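Local coordinates for ERPC (Borrelia burgdorferi, PDB 4BXM), which is an outer surface lipoprotein of the Lyme disease spirochaete that probably binds the complement regulator factor H and may thereby protect the bacterium from complement attack, at residues A[43-48]-A[74-79]; A[50-55]-A[70-75]; A[91-96]-A[110-115]; A[129-134]-A[142-147]. All blocks are in the same frame, centred on the assembly; numbering follows the deposited sequence.

How the contacts relate
All four contacts belong to one antiparallel sheet of a single chain. Contacts 2, 3 and 4 pair antiparallel strands; contact 1 joins the loop after strand 35-45 to the loop before helix 79-88. Contacts 1 and 2 share L74 and E75, with centres 9 Å apart, so that loop and the hairpin 50-56/67-74 form one continuous region. Contact 3 touches contact 2 through paired backbone bonds, S73 O to S95 N and S73 N to L96 O, both 2.8 Å. Contact 4 lies across the chain's centre from contacts 1 and 2, with its centre 14 Å from that of contact 2, yet F71 CZ comes within 3.6 Å of Y145 CZ. I115 of contact 3 packs on F130 of contact 4.

Contact 1 (A[43-48]-A[74-79]); sequences VRKEED and LEESEV
K45 meets E76 in a salt bridge, NZ to OE1 at 2.6 Å, the two side chains crossing at about a right angle. OE1 receives the ammonium group on its syn lone pair, the side of the other carboxylate oxygen. A second bond ties D48 to the same glutamate: the backbone N of E76 donates to OD1 of D48 at 2.7 Å, with an N-H...O angle of 149° and the donor nearly in line with the C-O bond. The D48 and E76 side chains run antiparallel past one another, which brings D48 OD1 to 3.2 Å from E76 CB. Segment 43-48 is the end of strand 35-45 and the turn that follows, while 74-79 leads from strand 67-74 into helix 79-88; the contact thus joins a turn of the sheet to the approach of a helix. Beneath the ion pair, K45 CE lies 4.4 Å from V79 CG2 of helix 79-88, a loose apolar contact.

Several bonds position the charged ends. The lysine chain bends at chi2 (79°), carrying CD away from an extended path, and NZ also donates to O of E46 at 3.0 Å and to O of G49. The N of G49 donates to OE1 of E76, so the carboxylate oxygen is held by both the lysine and the turn. D48 OD1 and E76 OE1 are 4.6 Å apart, and the lysine bound to OE1 may partly offset their repulsion. Farther out, a water lies between O of D48 and O of L74, 3.1 Å from the latter.

Contact 2 (A[50-55]-A[70-75]); sequences IETGLN and TFFSLE
T52 is faced by two residues of the other strand, F71 and F72, the signature of a classic beta bulge in the antiparallel hairpin 50-56/67-74. The carbonyl of T52 accepts from F71 N at 2.8 Å and only weakly from F72 N at 3.5 Å. In return, F72 O is gripped twice by T52, by the backbone N at 2.8 Å and by OG1 at 3.0 Å. The threonine hydroxyl lies between its own backbone N and carbonyl carbon (chi1 64°), which puts OG1 over the centre of the F72 ring, 3.4 Å above its plane, and at the edge of the F71 ring in its plane. Its methyl CG2 continues over F72, reaching CE1 at 3.7 Å.

Beyond the bulge, I50 and L74 form a regular hydrogen-bonded pair, and their side chains touch through CB and CG on the face that also carries T52 and F72. L54 CD2 packs against F71 CD1 at 3.8 Å. On the face carrying E51 and S73, the extended E51 chain crosses T70 at about a right angle, and T70 OG1 donates to OE2 at 2.7 Å. Helix 79-88 covers I50, F72 and L74 through F82. Since the T52 hydroxyl gives its proton to F72 O, this buried polar group is satisfied at the bulge while its oxygen faces the aromatic ring.

Contact 3 (A[91-96]-A[110-115]); sequences SFKTSL and IQNKEI
T94 donates twice to the carbonyl of K113, from OG1 at 2.6 Å and from the backbone N at 3.0 Å. The hydroxyl arrives in the carbonyl plane on a lone pair, whereas the amide is tilted 29° from that plane. A water donates to T94 OG1 and I110 O and accepts from K113 N, linking all three. The flanking pair F92 and I115 is antiparallel and hydrogen-bonded, with I115 N to F92 O at 2.7 Å. Toward the other end, N112 N reaches S95 O at 3.2 Å from above the carbonyl plane.

The F92-I115 pair joins strand 90-93, outermost in the sheet, to the start of strand 114-122, and the T94 and S95 bonds continue beyond it; S95 and L96 both face S73, a classic beta bulge. Packing centres on the F92 ring, over one face of which I115 sets its CB, 3.8 Å from the centroid and offset toward the rim, a CH-pi contact. CG1 of I115 also meets T94 CG2. On the face with K93 and E114, the glutamate chain bends at chi2 (63°), and OE1 lies 3.2 Å from K93 CB; the lysine NZ stays 6.5 Å from OE1. These opposite charges could attract only at a distance; the stronger polar links use backbone groups and the T94 hydroxyl, with S91 OG to E114 OE2 a weak addition.

Contact 4 (A[129-134]-A[142-147]); sequences TFLGDK and VVEYAI
F130 and Y145 form the apolar centre, with Y145 CB set over one face of the F130 ring, 3.8 Å from its centroid and 20° off the normal, a CH-pi contact. The rings themselves are near parallel, planes 27° apart, but offset, with centroids 5.5 Å apart, so little of one lies over the other. F130 CG lies between its backbone N and carbonyl carbon (chi1 56°), a placement from which the ring lies across to Y145 CB. I147 CD1 comes to the edge of the phenylalanine ring, 4.1 Å from CE1. On the face with T129 and A146, T129 CG2 meets A146 CB at 3.8 Å, and beside them L131 CD2 packs on V142 CG2 at 3.6 Å.

Backbone bonds of the hairpin 125-134/142-148 run beneath these groups. F130 and Y145 are a hydrogen-bonded pair, with Y145 N to F130 O at 2.7 Å. G132 N donates to V143 O at 2.9 Å, and V143 N reaches D133 O at 3.3 Å. The register shifts by one residue between L131 and K134, a beta bulge, at which V143 CG1 packs on G132 CA. Toward the polar edge, E144 OE2 approaches T129 CB, while the T129 hydroxyl bonds to E120 and the Y145 hydroxyl to E103.

Strand 114-122 flanks 125-134, where I115 packs on F130, and strand 21-29 flanks 142-148, where I26 touches Y145 and I147. F71 of strand 67-74 meets the Y145 ring edge-to-face, and Q104 of helix 104-108 touches D133 and K134.

Contact 1 (A[43-48]-A[74-79])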
# COMPACT_ATOMS: atom_id res chain seq x y z
N VAL A 43 -1.90 -3.32 7.70
CA VAL A 43 -2.60 -4.32 6.98
C VAL A 43 -3.49 -5.19 7.88
O VAL A 43 -2.95 -5.81 8.80
CB VAL A 43 -1.58 -5.20 6.28
CG1 VAL A 43 -2.34 -6.19 5.40
CG2 VAL A 43 -0.64 -4.33 5.44
N ARG A 44 -4.83 -5.18 7.67
CA ARG A 44 -5.77 -5.85 8.60
C ARG A 44 -6.62 -6.84 7.85
O ARG A 44 -7.30 -6.45 6.85
CB ARG A 44 -6.71 -4.81 9.21
CG ARG A 44 -7.84 -5.42 10.00
CD ARG A 44 -8.74 -4.41 10.69
NE ARG A 44 -8.04 -3.72 11.75
CZ ARG A 44 -8.60 -3.19 12.83
NH1 ARG A 44 -9.91 -3.26 13.03
NH2 ARG A 44 -7.81 -2.73 13.79
N LYS A 45 -6.65 -8.07 8.35
CA LYS A 45 -7.58 -9.07 7.85
C LYS A 45 -9.00 -8.85 8.44
O LYS A 45 -9.19 -8.91 9.66
CB LYS A 45 -7.10 -10.50 8.13
CG LYS A 45 -8.06 -11.57 7.59
CD LYS A 45 -7.85 -11.73 6.07
CE LYS A 45 -8.77 -12.82 5.45
NZ LYS A 45 -10.18 -12.32 5.33
N GLU A 46 -10.00 -8.64 7.56
CA GLU A 46 -11.34 -8.33 8.01
C GLU A 46 -12.21 -9.54 7.71
O GLU A 46 -11.76 -10.55 7.20
CB GLU A 46 -11.88 -7.05 7.28
CG GLU A 46 -11.04 -5.83 7.58
CD GLU A 46 -11.62 -4.50 7.09
OE1 GLU A 46 -12.35 -4.44 6.07
OE2 GLU A 46 -11.31 -3.53 7.77
N GLU A 47 -13.48 -9.45 8.01
CA GLU A 47 -14.32 -10.64 7.75
C GLU A 47 -14.40 -10.90 6.23
O GLU A 47 -14.26 -11.99 5.80
CB GLU A 47 -15.72 -10.39 8.26
CG GLU A 47 -16.49 -11.68 8.29
CD GLU A 47 -17.76 -11.45 7.61
OE1 GLU A 47 -17.74 -11.48 6.36
OE2 GLU A 47 -18.71 -11.05 8.32
N ASP A 48 -14.59 -9.85 5.44
CA ASP A 48 -14.54 -9.99 4.00
C ASP A 48 -13.28 -9.35 3.48
O ASP A 48 -13.21 -8.16 3.35
CB ASP A 48 -15.70 -9.22 3.36
CG ASP A 48 -15.73 -9.36 1.83
OD1 ASP A 48 -14.98 -10.15 1.24
OD2 ASP A 48 -16.49 -8.62 1.21
N LEU A 74 -9.63 -4.67 -0.33
CA LEU A 74 -9.94 -5.70 -1.33
C LEU A 74 -10.85 -6.73 -0.67
O LEU A 74 -10.79 -6.96 0.54
CB LEU A 74 -8.64 -6.41 -1.83
CG LEU A 74 -7.70 -7.00 -0.76
CD1 LEU A 74 -7.50 -8.49 -0.90
CD2 LEU A 74 -6.35 -6.27 -0.88
N GLU A 75 -11.58 -7.44 -1.46
CA GLU A 75 -12.53 -8.37 -0.95
C GLU A 75 -11.95 -9.78 -0.82
O GLU A 75 -10.85 -10.09 -1.34
CB GLU A 75 -13.81 -8.29 -1.85
CG GLU A 75 -13.74 -9.12 -3.10
CD GLU A 75 -15.08 -9.14 -3.88
OE1 GLU A 75 -15.49 -8.06 -4.32
OE2 GLU A 75 -15.72 -10.23 -4.02
N GLU A 76 -12.72 -10.66 -0.21
CA GLU A 76 -12.21 -11.98 0.16
C GLU A 76 -11.67 -12.75 -0.97
O GLU A 76 -10.58 -13.36 -0.88
CB GLU A 76 -13.31 -12.82 0.91
CG GLU A 76 -12.78 -14.12 1.55
CD GLU A 76 -11.86 -13.88 2.77
OE1 GLU A 76 -11.81 -12.77 3.39
OE2 GLU A 76 -11.12 -14.82 3.13
N SER A 77 -12.39 -12.74 -2.08
CA SER A 77 -11.97 -13.48 -3.26
C SER A 77 -10.62 -13.00 -3.85
O SER A 77 -9.99 -13.71 -4.67
CB SER A 77 -13.06 -13.36 -4.37
OG SER A 77 -13.19 -11.99 -4.73
N GLU A 78 -10.18 -11.78 -3.53
CA GLU A 78 -8.84 -11.38 -4.01
C GLU A 78 -7.71 -11.61 -2.97
O GLU A 78 -6.53 -11.29 -3.19
CB GLU A 78 -8.90 -9.93 -4.37
CG GLU A 78 -9.70 -9.62 -5.63
CD GLU A 78 -9.05 -10.17 -6.86
OE1 GLU A 78 -7.83 -10.05 -6.98
OE2 GLU A 78 -9.79 -10.70 -7.70
N VAL A 79 -8.07 -12.13 -1.81
CA VAL A 79 -7.11 -12.36 -0.75
C VAL A 79 -5.92 -13.25 -1.13
O VAL A 79 -4.75 -12.87 -0.86
CB VAL A 79 -7.77 -12.93 0.54
CG1 VAL A 79 -6.70 -13.41 1.54
CG2 VAL A 79 -8.53 -11.84 1.20
O HOH W 1 -12.21 -5.17 2.63

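Contact 2 (A[50-55]-A[70-75])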
# COMPACT_ATOMS: atom_id res chain seq x y z
N ILE A 50 -9.37 -7.87 3.04
CA ILE A 50 -8.29 -7.08 3.67
C ILE A 50 -8.49 -5.57 3.48
O ILE A 50 -8.92 -5.13 2.44
CB ILE A 50 -6.89 -7.51 3.12
CG1 ILE A 50 -6.56 -8.93 3.60
CG2 ILE A 50 -5.81 -6.59 3.62
CD1 ILE A 50 -5.43 -9.63 2.87
N GLU A 51 -8.26 -4.78 4.53
CA GLU A 51 -8.14 -3.33 4.48
C GLU A 51 -6.72 -2.87 4.84
O GLU A 51 -6.04 -3.43 5.74
CB GLU A 51 -9.20 -2.63 5.36
CG GLU A 51 -9.06 -1.08 5.44
CD GLU A 51 -10.24 -0.35 6.11
OE1 GLU A 51 -11.20 -1.05 6.54
OE2 GLU A 51 -10.23 0.93 6.20
N THR A 52 -6.20 -1.89 4.10
CA THR A 52 -4.95 -1.27 4.50
C THR A 52 -5.18 0.17 4.81
O THR A 52 -5.99 0.87 4.17
CB THR A 52 -3.83 -1.40 3.45
OG1 THR A 52 -4.17 -0.69 2.23
CG2 THR A 52 -3.64 -2.85 3.10
N GLY A 53 -4.38 0.67 5.72
CA GLY A 53 -4.45 2.05 6.10
C GLY A 53 -3.04 2.64 6.17
O GLY A 53 -2.06 1.96 6.40
N LEU A 54 -2.96 3.89 5.86
CA LEU A 54 -1.72 4.58 5.85
C LEU A 54 -1.69 5.62 6.94
O LEU A 54 -2.62 6.38 7.07
CB LEU A 54 -1.52 5.24 4.49
CG LEU A 54 -0.31 6.14 4.18
CD1 LEU A 54 0.96 5.32 4.04
CD2 LEU A 54 -0.54 6.87 2.82
N ASN A 55 -0.62 5.62 7.69
CA ASN A 55 -0.30 6.55 8.75
C ASN A 55 0.93 7.29 8.33
O ASN A 55 1.94 6.71 8.09
CB ASN A 55 -0.03 5.79 10.03
CG ASN A 55 -1.27 5.22 10.63
OD1 ASN A 55 -2.33 5.71 10.43
ND2 ASN A 55 -1.12 4.17 11.34
N THR A 70 -7.69 4.93 5.35
CA THR A 70 -7.70 3.84 4.39
C THR A 70 -6.85 4.20 3.18
O THR A 70 -6.96 5.30 2.66
CB THR A 70 -9.13 3.53 3.91
OG1 THR A 70 -9.91 3.38 5.07
CG2 THR A 70 -9.18 2.14 3.22
N PHE A 71 -6.00 3.27 2.80
CA PHE A 71 -5.16 3.35 1.65
C PHE A 71 -5.81 2.59 0.49
O PHE A 71 -6.02 3.14 -0.55
CB PHE A 71 -3.80 2.74 1.99
CG PHE A 71 -2.73 2.92 0.95
CD1 PHE A 71 -2.19 4.18 0.69
CD2 PHE A 71 -2.13 1.84 0.38
CE1 PHE A 71 -1.16 4.37 -0.24
CE2 PHE A 71 -1.06 1.98 -0.53
CZ PHE A 71 -0.62 3.26 -0.88
N PHE A 72 -6.11 1.32 0.71
CA PHE A 72 -6.96 0.53 -0.18
C PHE A 72 -7.56 -0.63 0.53
O PHE A 72 -7.07 -1.04 1.62
CB PHE A 72 -6.21 0.03 -1.44
CG PHE A 72 -5.03 -0.93 -1.20
CD1 PHE A 72 -5.24 -2.25 -0.82
CD2 PHE A 72 -3.75 -0.54 -1.45
CE1 PHE A 72 -4.18 -3.08 -0.59
CE2 PHE A 72 -2.67 -1.37 -1.32
CZ PHE A 72 -2.88 -2.67 -0.92
N SER A 73 -8.54 -1.25 -0.12
CA SER A 73 -9.10 -2.45 0.41
C SER A 73 -9.41 -3.42 -0.69
O SER A 73 -9.50 -3.05 -1.87
CB SER A 73 -10.34 -2.07 1.30
OG SER A 73 -11.29 -1.61 0.42
N LEU A 74 -9.63 -4.67 -0.33
CA LEU A 74 -9.94 -5.70 -1.33
C LEU A 74 -10.85 -6.73 -0.67
O LEU A 74 -10.79 -6.96 0.54
CB LEU A 74 -8.64 -6.41 -1.83
CG LEU A 74 -7.70 -7.00 -0.76
CD1 LEU A 74 -7.50 -8.49 -0.90
CD2 LEU A 74 -6.35 -6.27 -0.88
N GLU A 75 -11.58 -7.44 -1.46
CA GLU A 75 -12.53 -8.37 -0.95
C GLU A 75 -11.95 -9.78 -0.82
O GLU A 75 -10.85 -10.09 -1.34
CB GLU A 75 -13.81 -8.29 -1.85
CG GLU A 75 -13.74 -9.12 -3.10
CD GLU A 75 -15.08 -9.14 -3.88
OE1 GLU A 75 -15.49 -8.06 -4.32
OE2 GLU A 75 -15.72 -10.23 -4.02

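Contact 3 (A[91-96]-A[110-115])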
# COMPACT_ATOMS: atom_id res chain seq x y z
N SER A 91 -0.48 -9.83 -9.15
CA SER A 91 -1.47 -8.77 -9.29
C SER A 91 -2.70 -9.11 -8.41
O SER A 91 -2.96 -10.27 -8.08
CB SER A 91 -1.85 -8.53 -10.78
OG SER A 91 -2.55 -9.69 -11.22
N PHE A 92 -3.39 -8.08 -7.96
CA PHE A 92 -4.68 -8.25 -7.28
C PHE A 92 -5.54 -7.04 -7.59
O PHE A 92 -5.05 -5.93 -7.90
CB PHE A 92 -4.53 -8.49 -5.75
CG PHE A 92 -3.83 -7.36 -5.07
CD1 PHE A 92 -2.45 -7.27 -5.11
CD2 PHE A 92 -4.56 -6.33 -4.48
CE1 PHE A 92 -1.81 -6.22 -4.50
CE2 PHE A 92 -3.92 -5.24 -3.93
CZ PHE A 92 -2.54 -5.20 -3.93
N LYS A 93 -6.84 -7.26 -7.47
CA LYS A 93 -7.83 -6.19 -7.59
C LYS A 93 -8.27 -5.63 -6.23
O LYS A 93 -8.80 -6.36 -5.40
CB LYS A 93 -9.04 -6.69 -8.39
CG LYS A 93 -9.75 -5.58 -9.15
CD LYS A 93 -11.10 -6.07 -9.70
CE LYS A 93 -12.15 -6.06 -8.58
NZ LYS A 93 -13.33 -6.95 -8.88
N THR A 94 -8.15 -4.33 -6.05
CA THR A 94 -8.78 -3.65 -4.94
C THR A 94 -10.26 -3.38 -5.19
O THR A 94 -10.67 -3.23 -6.35
CB THR A 94 -8.01 -2.36 -4.67
OG1 THR A 94 -7.99 -1.49 -5.83
CG2 THR A 94 -6.56 -2.76 -4.38
N SER A 95 -11.06 -3.27 -4.14
CA SER A 95 -12.47 -2.85 -4.24
C SER A 95 -12.45 -1.35 -4.20
O SER A 95 -13.10 -0.63 -5.00
CB SER A 95 -13.26 -3.43 -3.06
OG SER A 95 -12.46 -3.29 -1.88
N LEU A 96 -11.53 -0.84 -3.44
CA LEU A 96 -11.43 0.59 -3.29
C LEU A 96 -10.02 1.05 -3.04
O LEU A 96 -9.33 0.43 -2.25
CB LEU A 96 -12.34 0.94 -2.11
CG LEU A 96 -12.68 2.36 -1.95
CD1 LEU A 96 -13.58 2.81 -3.11
CD2 LEU A 96 -13.37 2.47 -0.59
N ILE A 110 -10.97 5.32 -6.16
CA ILE A 110 -11.20 4.61 -7.46
C ILE A 110 -11.56 3.17 -7.07
O ILE A 110 -10.99 2.63 -6.14
CB ILE A 110 -10.02 4.80 -8.44
CG1 ILE A 110 -10.27 4.09 -9.79
CG2 ILE A 110 -8.66 4.38 -7.86
CD1 ILE A 110 -9.20 4.42 -10.79
N GLN A 111 -12.59 2.61 -7.69
CA GLN A 111 -13.04 1.24 -7.43
C GLN A 111 -12.45 0.29 -8.48
O GLN A 111 -12.27 0.69 -9.61
CB GLN A 111 -14.58 1.13 -7.56
CG GLN A 111 -15.25 1.14 -6.24
CD GLN A 111 -16.74 1.43 -6.21
OE1 GLN A 111 -17.48 1.30 -7.15
NE2 GLN A 111 -17.17 1.83 -5.02
N ASN A 112 -12.32 -0.98 -8.11
CA ASN A 112 -11.84 -1.99 -8.99
C ASN A 112 -10.46 -1.76 -9.58
O ASN A 112 -10.19 -2.23 -10.63
CB ASN A 112 -12.87 -2.18 -10.15
CG ASN A 112 -14.26 -2.40 -9.62
OD1 ASN A 112 -15.21 -1.69 -9.99
ND2 ASN A 112 -14.39 -3.30 -8.69
N LYS A 113 -9.58 -1.02 -8.93
CA LYS A 113 -8.23 -0.76 -9.56
C LYS A 113 -7.31 -1.96 -9.27
O LYS A 113 -7.22 -2.45 -8.13
CB LYS A 113 -7.63 0.46 -9.01
CG LYS A 113 -6.16 0.71 -9.30
CD LYS A 113 -5.73 1.96 -8.56
CE LYS A 113 -4.26 2.30 -8.77
NZ LYS A 113 -4.02 2.31 -10.23
N GLU A 114 -6.67 -2.43 -10.29
CA GLU A 114 -5.80 -3.56 -10.29
C GLU A 114 -4.44 -3.02 -9.83
O GLU A 114 -3.97 -2.03 -10.33
CB GLU A 114 -5.72 -4.12 -11.74
CG GLU A 114 -5.11 -5.55 -11.90
CD GLU A 114 -5.92 -6.69 -11.20
OE1 GLU A 114 -7.18 -6.58 -11.04
OE2 GLU A 114 -5.30 -7.72 -10.77
N ILE A 115 -3.84 -3.71 -8.89
CA ILE A 115 -2.46 -3.41 -8.42
C ILE A 115 -1.50 -4.48 -8.94
O ILE A 115 -1.70 -5.66 -8.70
CB ILE A 115 -2.41 -3.37 -6.89
CG1 ILE A 115 -3.32 -2.30 -6.33
CG2 ILE A 115 -1.01 -3.08 -6.36
CD1 ILE A 115 -3.07 -0.93 -6.85
O HOH W 2 -10.12 -0.04 -6.36

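Contact 4 (A[129-134]-A[142-147])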
# COMPACT_ATOMS: atom_id res chain seq x y z
N THR A 129 7.34 -3.56 -5.12
CA THR A 129 7.02 -2.18 -5.59
C THR A 129 5.74 -2.21 -6.31
O THR A 129 5.43 -3.22 -6.92
CB THR A 129 8.00 -1.61 -6.63
OG1 THR A 129 8.03 -2.54 -7.71
CG2 THR A 129 9.39 -1.43 -5.96
N PHE A 130 5.04 -1.09 -6.30
CA PHE A 130 3.85 -1.06 -7.15
C PHE A 130 3.50 0.35 -7.50
O PHE A 130 3.80 1.31 -6.75
CB PHE A 130 2.61 -1.79 -6.49
CG PHE A 130 2.22 -1.26 -5.13
CD1 PHE A 130 2.91 -1.67 -3.98
CD2 PHE A 130 1.23 -0.33 -4.97
CE1 PHE A 130 2.57 -1.21 -2.72
CE2 PHE A 130 0.88 0.16 -3.68
CZ PHE A 130 1.56 -0.27 -2.56
N LEU A 131 2.80 0.49 -8.61
CA LEU A 131 2.24 1.79 -8.92
C LEU A 131 0.84 2.07 -8.28
O LEU A 131 -0.03 1.18 -8.17
CB LEU A 131 2.11 1.91 -10.45
CG LEU A 131 3.30 1.84 -11.40
CD1 LEU A 131 2.78 1.86 -12.87
CD2 LEU A 131 4.32 2.97 -11.25
N GLY A 132 0.65 3.31 -7.83
CA GLY A 132 -0.61 3.81 -7.44
C GLY A 132 -1.31 4.53 -8.57
O GLY A 132 -1.30 4.09 -9.71
N ASP A 133 -2.02 5.58 -8.23
CA ASP A 133 -2.81 6.32 -9.20
C ASP A 133 -1.97 7.50 -9.75
O ASP A 133 -0.87 7.81 -9.19
CB ASP A 133 -4.03 6.82 -8.45
CG ASP A 133 -5.07 7.42 -9.32
OD1 ASP A 133 -5.06 7.16 -10.51
OD2 ASP A 133 -5.86 8.21 -8.80
N LYS A 134 -2.51 8.21 -10.76
CA LYS A 134 -1.94 9.47 -11.22
C LYS A 134 -1.93 10.55 -10.18
O LYS A 134 -2.91 10.70 -9.40
CB LYS A 134 -2.79 10.04 -12.37
CG LYS A 134 -2.84 9.14 -13.59
CD LYS A 134 -4.10 9.38 -14.39
CE LYS A 134 -3.99 8.74 -15.76
NZ LYS A 134 -5.29 8.82 -16.48
N VAL A 142 2.36 8.93 -12.38
CA VAL A 142 1.84 8.14 -11.28
C VAL A 142 2.88 7.87 -10.20
O VAL A 142 4.02 7.70 -10.47
CB VAL A 142 1.27 6.81 -11.77
CG1 VAL A 142 0.36 7.05 -12.99
CG2 VAL A 142 2.41 5.88 -12.12
N VAL A 143 2.40 7.80 -8.97
CA VAL A 143 3.18 7.50 -7.77
C VAL A 143 3.60 6.02 -7.76
O VAL A 143 2.90 5.11 -8.29
CB VAL A 143 2.29 7.87 -6.55
CG1 VAL A 143 1.35 6.70 -6.30
CG2 VAL A 143 3.06 8.19 -5.28
N GLU A 144 4.73 5.74 -7.18
CA GLU A 144 5.16 4.37 -7.06
C GLU A 144 5.47 4.10 -5.60
O GLU A 144 5.95 4.99 -4.89
CB GLU A 144 6.38 4.11 -7.93
CG GLU A 144 6.73 2.63 -8.10
CD GLU A 144 8.07 2.40 -8.79
OE1 GLU A 144 8.52 3.35 -9.48
OE2 GLU A 144 8.66 1.28 -8.67
N TYR A 145 5.21 2.89 -5.13
CA TYR A 145 5.34 2.60 -3.73
C TYR A 145 6.30 1.44 -3.60
O TYR A 145 6.35 0.60 -4.46
CB TYR A 145 3.99 2.27 -3.01
CG TYR A 145 3.09 3.45 -2.86
CD1 TYR A 145 3.23 4.31 -1.78
CD2 TYR A 145 2.10 3.72 -3.77
CE1 TYR A 145 2.43 5.44 -1.65
CE2 TYR A 145 1.27 4.79 -3.60
CZ TYR A 145 1.43 5.65 -2.54
OH TYR A 145 0.67 6.80 -2.37
N ALA A 146 6.99 1.38 -2.46
CA ALA A 146 7.81 0.20 -2.11
C ALA A 146 7.79 -0.15 -0.64
O ALA A 146 7.69 0.71 0.26
CB ALA A 146 9.25 0.37 -2.60
N ILE A 147 7.87 -1.45 -0.42
CA ILE A 147 7.79 -2.02 0.93
C ILE A 147 8.79 -3.15 1.01
O ILE A 147 8.82 -4.02 0.15
CB ILE A 147 6.40 -2.67 1.24
CG1 ILE A 147 5.32 -1.61 1.30
CG2 ILE A 147 6.49 -3.41 2.55
CD1 ILE A 147 3.89 -2.06 1.09